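TRAP dicarboxylate ABC transporter, substrate-binding protein (Roseobacter denitrificans, PDB 4OVQ) binds beta-D-glucuronate and probably serves as the periplasmic solute-binding component of a TRAP transport system. Local coordinates at residues A[87-92]-A[231-236]. Residues are numbered along the deposited sequence; the frame is centred on the assembly and turned at random.
Sequences FNLGPI and IIPECI. With BDP (beta-D-glucopyranuronic acid), chain C.
L89 fits between C235 and I232, with CD1 4.1 Å from C235 SG and CB reaching I232 CG2; its CD2 meets the ring of P233. A branched, flexible leucine can touch all three at once. C235 shares its face of the sheet with F87, and a small thiol fits between F87 CB and L89 CD1; its SG, at chi1 69°, lies between its own backbone N and carbonyl carbon, turned to L89 and, more loosely, to I92 CD1. W140 of strand 135-141 also packs on both L89 and C235. Outward from this apolar layer, the backbones pair antiparallel: C235 N bonds to F87 O, F87 N to C235 O, and L89 N gives P233 O a nearly straight bond in its carbonyl plane. P233, lacking an N-H, needs no partner for its nitrogen.

On the other face N88 and E234 form a non-hydrogen-bonded pair, CA to CA 4.1 Å. A chi1 of -171° carries the N88 amide beside its own carbonyl carbon, between the G90 N-H and E234. N88 is the N-cap of the short helix 89-92, its OD1 accepting the G90 N-H from above the amide's carbonyl plane, while ND2 sends a 2.9 Å bond to E234 OE2, 169° at the hydrogen. E234 OE2, met on its anti side by an amide turned 87° from the carboxylate, also accepts from O2 of the glucuronate at 2.5 Å. N86 ND2 holds E234 OE1, so both carboxylate oxygens are gripped. A leucine in place of N88 would probably leave the G90 N-H without its cap and E234 OE2 without the amide donor that helps fix it beside sugar O2. The sugar lies in the cleft pocket of a DctP-type solute-binding protein, where E234 takes its O2 hydroxyl and N88 backs that carboxylate, its own CB against sugar O3.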
ATOM      1  N   PHE A  87      -2.233   5.053  -5.384  1.00  6.40           N
ATOM      2  CA  PHE A  87      -2.244   3.612  -5.366  1.00  6.32           C
ATOM      3  C   PHE A  87      -1.196   3.039  -4.387  1.00  6.02           C
ATOM      4  O   PHE A  87      -0.001   3.388  -4.416  1.00  7.77           O
ATOM      5  CB  PHE A  87      -1.993   3.034  -6.769  1.00  6.76           C
ATOM      6  CG  PHE A  87      -3.031   3.390  -7.775  1.00  6.64           C
ATOM      7  CD1 PHE A  87      -4.369   3.391  -7.432  1.00  9.28           C
ATOM      8  CD2 PHE A  87      -2.646   3.711  -9.071  1.00  8.98           C
ATOM      9  CE1 PHE A  87      -5.338   3.727  -8.367  1.00  9.98           C
ATOM     10  CE2 PHE A  87      -3.586   4.039 -10.022  1.00  8.89           C
ATOM     11  CZ  PHE A  87      -4.929   4.041  -9.672  1.00 10.82           C
ATOM     12  N   ASN A  88      -1.657   2.102  -3.566  1.00  7.67           N
ATOM     13  CA  ASN A  88      -0.741   1.212  -2.848  1.00  7.08           C
ATOM     14  C   ASN A  88      -0.012   0.331  -3.863  1.00  5.74           C
ATOM     15  O   ASN A  88      -0.616  -0.117  -4.843  1.00  6.95           O
ATOM     16  CB  ASN A  88      -1.575   0.324  -1.953  1.00  6.12           C
ATOM     17  CG  ASN A  88      -0.757  -0.508  -0.974  1.00  8.56           C
ATOM     18  OD1 ASN A  88      -0.454  -1.682  -1.246  1.00  6.84           O
ATOM     19  ND2 ASN A  88      -0.492   0.045   0.200  1.00  8.90           N
ATOM     20  N   LEU A  89       1.270   0.061  -3.664  1.00  8.18           N
ATOM     21  CA  LEU A  89       1.991  -0.757  -4.657  1.00  9.15           C
ATOM     22  C   LEU A  89       1.611  -2.234  -4.660  1.00  7.16           C
ATOM     23  O   LEU A  89       1.898  -2.932  -5.620  1.00  9.24           O
ATOM     24  CB  LEU A  89       3.508  -0.574  -4.541  1.00  9.55           C
ATOM     25  CG  LEU A  89       4.019   0.420  -5.585  1.00  9.81           C
ATOM     26  CD1 LEU A  89       3.499   1.818  -5.371  1.00 10.01           C
ATOM     27  CD2 LEU A  89       5.556   0.409  -5.640  1.00 17.73           C
ATOM     28  N   GLY A  90       0.943  -2.699  -3.604  1.00  7.64           N
ATOM     29  CA  GLY A  90       0.500  -4.085  -3.529  1.00  7.86           C
ATOM     30  C   GLY A  90      -0.254  -4.570  -4.749  1.00  7.11           C
ATOM     31  O   GLY A  90       0.132  -5.523  -5.411  1.00  8.02           O
ATOM     32  N   PRO A  91      -1.350  -3.907  -5.084  1.00  6.97           N
ATOM     33  CA  PRO A  91      -2.135  -4.287  -6.277  1.00  6.28           C
ATOM     34  C   PRO A  91      -1.499  -3.890  -7.614  1.00  6.25           C
ATOM     35  O   PRO A  91      -1.960  -4.350  -8.663  1.00 10.82           O
ATOM     36  CB  PRO A  91      -3.475  -3.577  -6.048  1.00 10.16           C
ATOM     37  CG  PRO A  91      -3.470  -3.182  -4.587  1.00 17.94           C
ATOM     38  CD  PRO A  91      -2.051  -2.917  -4.262  1.00  8.56           C
ATOM     39  N   ILE A  92      -0.451  -3.065  -7.572  1.00  7.48           N
ATOM     40  CA  ILE A  92       0.349  -2.787  -8.782  1.00  9.34           C
ATOM     41  C   ILE A  92       1.305  -3.937  -9.138  1.00  6.82           C
ATOM     42  O   ILE A  92       1.649  -4.144 -10.327  1.00 12.32           O
ATOM     43  CB  ILE A  92       1.127  -1.462  -8.662  1.00 11.00           C
ATOM     44  CG1 ILE A  92       0.131  -0.291  -8.546  1.00 10.92           C
ATOM     45  CG2 ILE A  92       2.099  -1.290  -9.836  1.00  9.26           C
ATOM     46  CD1 ILE A  92       0.753   1.013  -8.386  1.00 13.05           C
ATOM     47  N   ILE A 231       5.741  -4.080   4.389  1.00 11.65           N
ATOM     48  CA  ILE A 231       5.965  -2.648   4.450  1.00 11.67           C
ATOM     49  C   ILE A 231       5.959  -2.175   2.994  1.00 14.94           C
ATOM     50  O   ILE A 231       6.940  -2.285   2.272  1.00 14.26           O
ATOM     51  CB  ILE A 231       7.297  -2.335   5.165  1.00 15.91           C
ATOM     52  CG1 ILE A 231       7.251  -2.890   6.577  1.00 15.00           C
ATOM     53  CG2 ILE A 231       7.540  -0.842   5.200  1.00 17.18           C
ATOM     54  CD1 ILE A 231       8.590  -2.723   7.348  1.00 21.90           C
ATOM     55  N   ILE A 232       4.782  -1.722   2.557  1.00 12.37           N
ATOM     56  CA  ILE A 232       4.504  -1.428   1.160  1.00  9.09           C
ATOM     57  C   ILE A 232       4.258   0.078   1.007  1.00  8.81           C
ATOM     58  O   ILE A 232       3.413   0.627   1.714  1.00 10.49           O
ATOM     59  CB  ILE A 232       3.247  -2.213   0.718  1.00  9.23           C
ATOM     60  CG1 ILE A 232       3.436  -3.711   0.960  1.00 12.01           C
ATOM     61  CG2 ILE A 232       2.937  -1.923  -0.721  1.00  8.22           C
ATOM     62  CD1 ILE A 232       2.230  -4.552   0.568  1.00 10.57           C
ATOM     63  N   PRO A 233       4.974   0.735   0.088  1.00  8.87           N
ATOM     64  CA  PRO A 233       4.759   2.167  -0.110  1.00  9.24           C
ATOM     65  C   PRO A 233       3.562   2.398  -1.020  1.00  9.56           C
ATOM     66  O   PRO A 233       3.049   1.466  -1.669  1.00  9.00           O
ATOM     67  CB  PRO A 233       6.033   2.607  -0.837  1.00 10.41           C
ATOM     68  CG  PRO A 233       6.431   1.417  -1.634  1.00  9.91           C
ATOM     69  CD  PRO A 233       6.081   0.240  -0.753  1.00 11.40           C
ATOM     70  N   GLU A 234       3.127   3.642  -1.089  1.00  9.46           N
ATOM     71  CA  GLU A 234       2.141   4.017  -2.070  1.00  7.32           C
ATOM     72  C   GLU A 234       2.722   5.096  -2.930  1.00  7.38           C
ATOM     73  O   GLU A 234       3.801   5.622  -2.657  1.00  8.09           O
ATOM     74  CB  GLU A 234       0.843   4.490  -1.396  1.00  7.01           C
ATOM     75  CG  GLU A 234       0.395   3.601  -0.234  1.00  7.07           C
ATOM     76  CD  GLU A 234      -1.085   3.641   0.011  1.00  6.71           C
ATOM     77  OE1 GLU A 234      -1.723   4.641  -0.373  1.00  9.42           O
ATOM     78  OE2 GLU A 234      -1.565   2.655   0.609  1.00  7.95           O
ATOM     79  N   CYS A 235       2.014   5.431  -3.987  1.00  7.04           N
ATOM     80  CA  CYS A 235       2.431   6.525  -4.816  1.00  7.68           C
ATOM     81  C   CYS A 235       1.252   7.429  -5.187  1.00  8.39           C
ATOM     82  O   CYS A 235       0.088   7.034  -5.062  1.00  9.84           O
ATOM     83  CB  CYS A 235       3.114   5.992  -6.074  1.00 12.35           C
ATOM     84  SG  CYS A 235       1.959   5.139  -7.198  1.00 11.62           S
ATOM     85  N   ILE A 236       1.578   8.617  -5.649  1.00  6.86           N
ATOM     86  CA  ILE A 236       0.725   9.409  -6.495  1.00  6.92           C
ATOM     87  C   ILE A 236       1.111   8.999  -7.912  1.00  6.66           C
ATOM     88  O   ILE A 236       2.299   9.147  -8.260  1.00  8.94           O
ATOM     89  CB  ILE A 236       0.961  10.937  -6.290  1.00  8.39           C
ATOM     90  CG1 ILE A 236       0.790  11.350  -4.819  1.00  9.27           C
ATOM     91  CG2 ILE A 236       0.044  11.757  -7.211  1.00  9.13           C
ATOM     92  CD1 ILE A 236       1.014  12.818  -4.566  1.00  8.67           C
TER
HETATM   93  C1  BDP C 402      -4.275   0.078   2.786  1.00  7.53           C
HETATM   94  C2  BDP C 402      -3.895   0.818   1.530  1.00  6.68           C
HETATM   95  C3  BDP C 402      -5.057   0.776   0.636  1.00  5.36           C
HETATM   96  C4  BDP C 402      -5.423  -0.637   0.328  1.00  6.15           C
HETATM   97  C5  BDP C 402      -5.711  -1.395   1.602  1.00  7.19           C
HETATM   98  C6  BDP C 402      -6.044  -2.876   1.360  1.00  6.28           C
HETATM   99  O2  BDP C 402      -3.655   2.205   1.949  1.00  7.35           O
HETATM  100  O3  BDP C 402      -4.580   1.366  -0.630  1.00  6.19           O
HETATM  101  O4  BDP C 402      -6.613  -0.667  -0.568  1.00  6.66           O
HETATM  102  O5  BDP C 402      -4.614  -1.321   2.502  1.00  6.88           O
HETATM  103  O6A BDP C 402      -6.694  -3.197   0.321  1.00  8.44           O
HETATM  104  O1  BDP C 402      -3.239   0.022   3.723  1.00  7.09           O
HETATM  105  O6B BDP C 402      -5.762  -3.632   2.322  1.00  7.81           O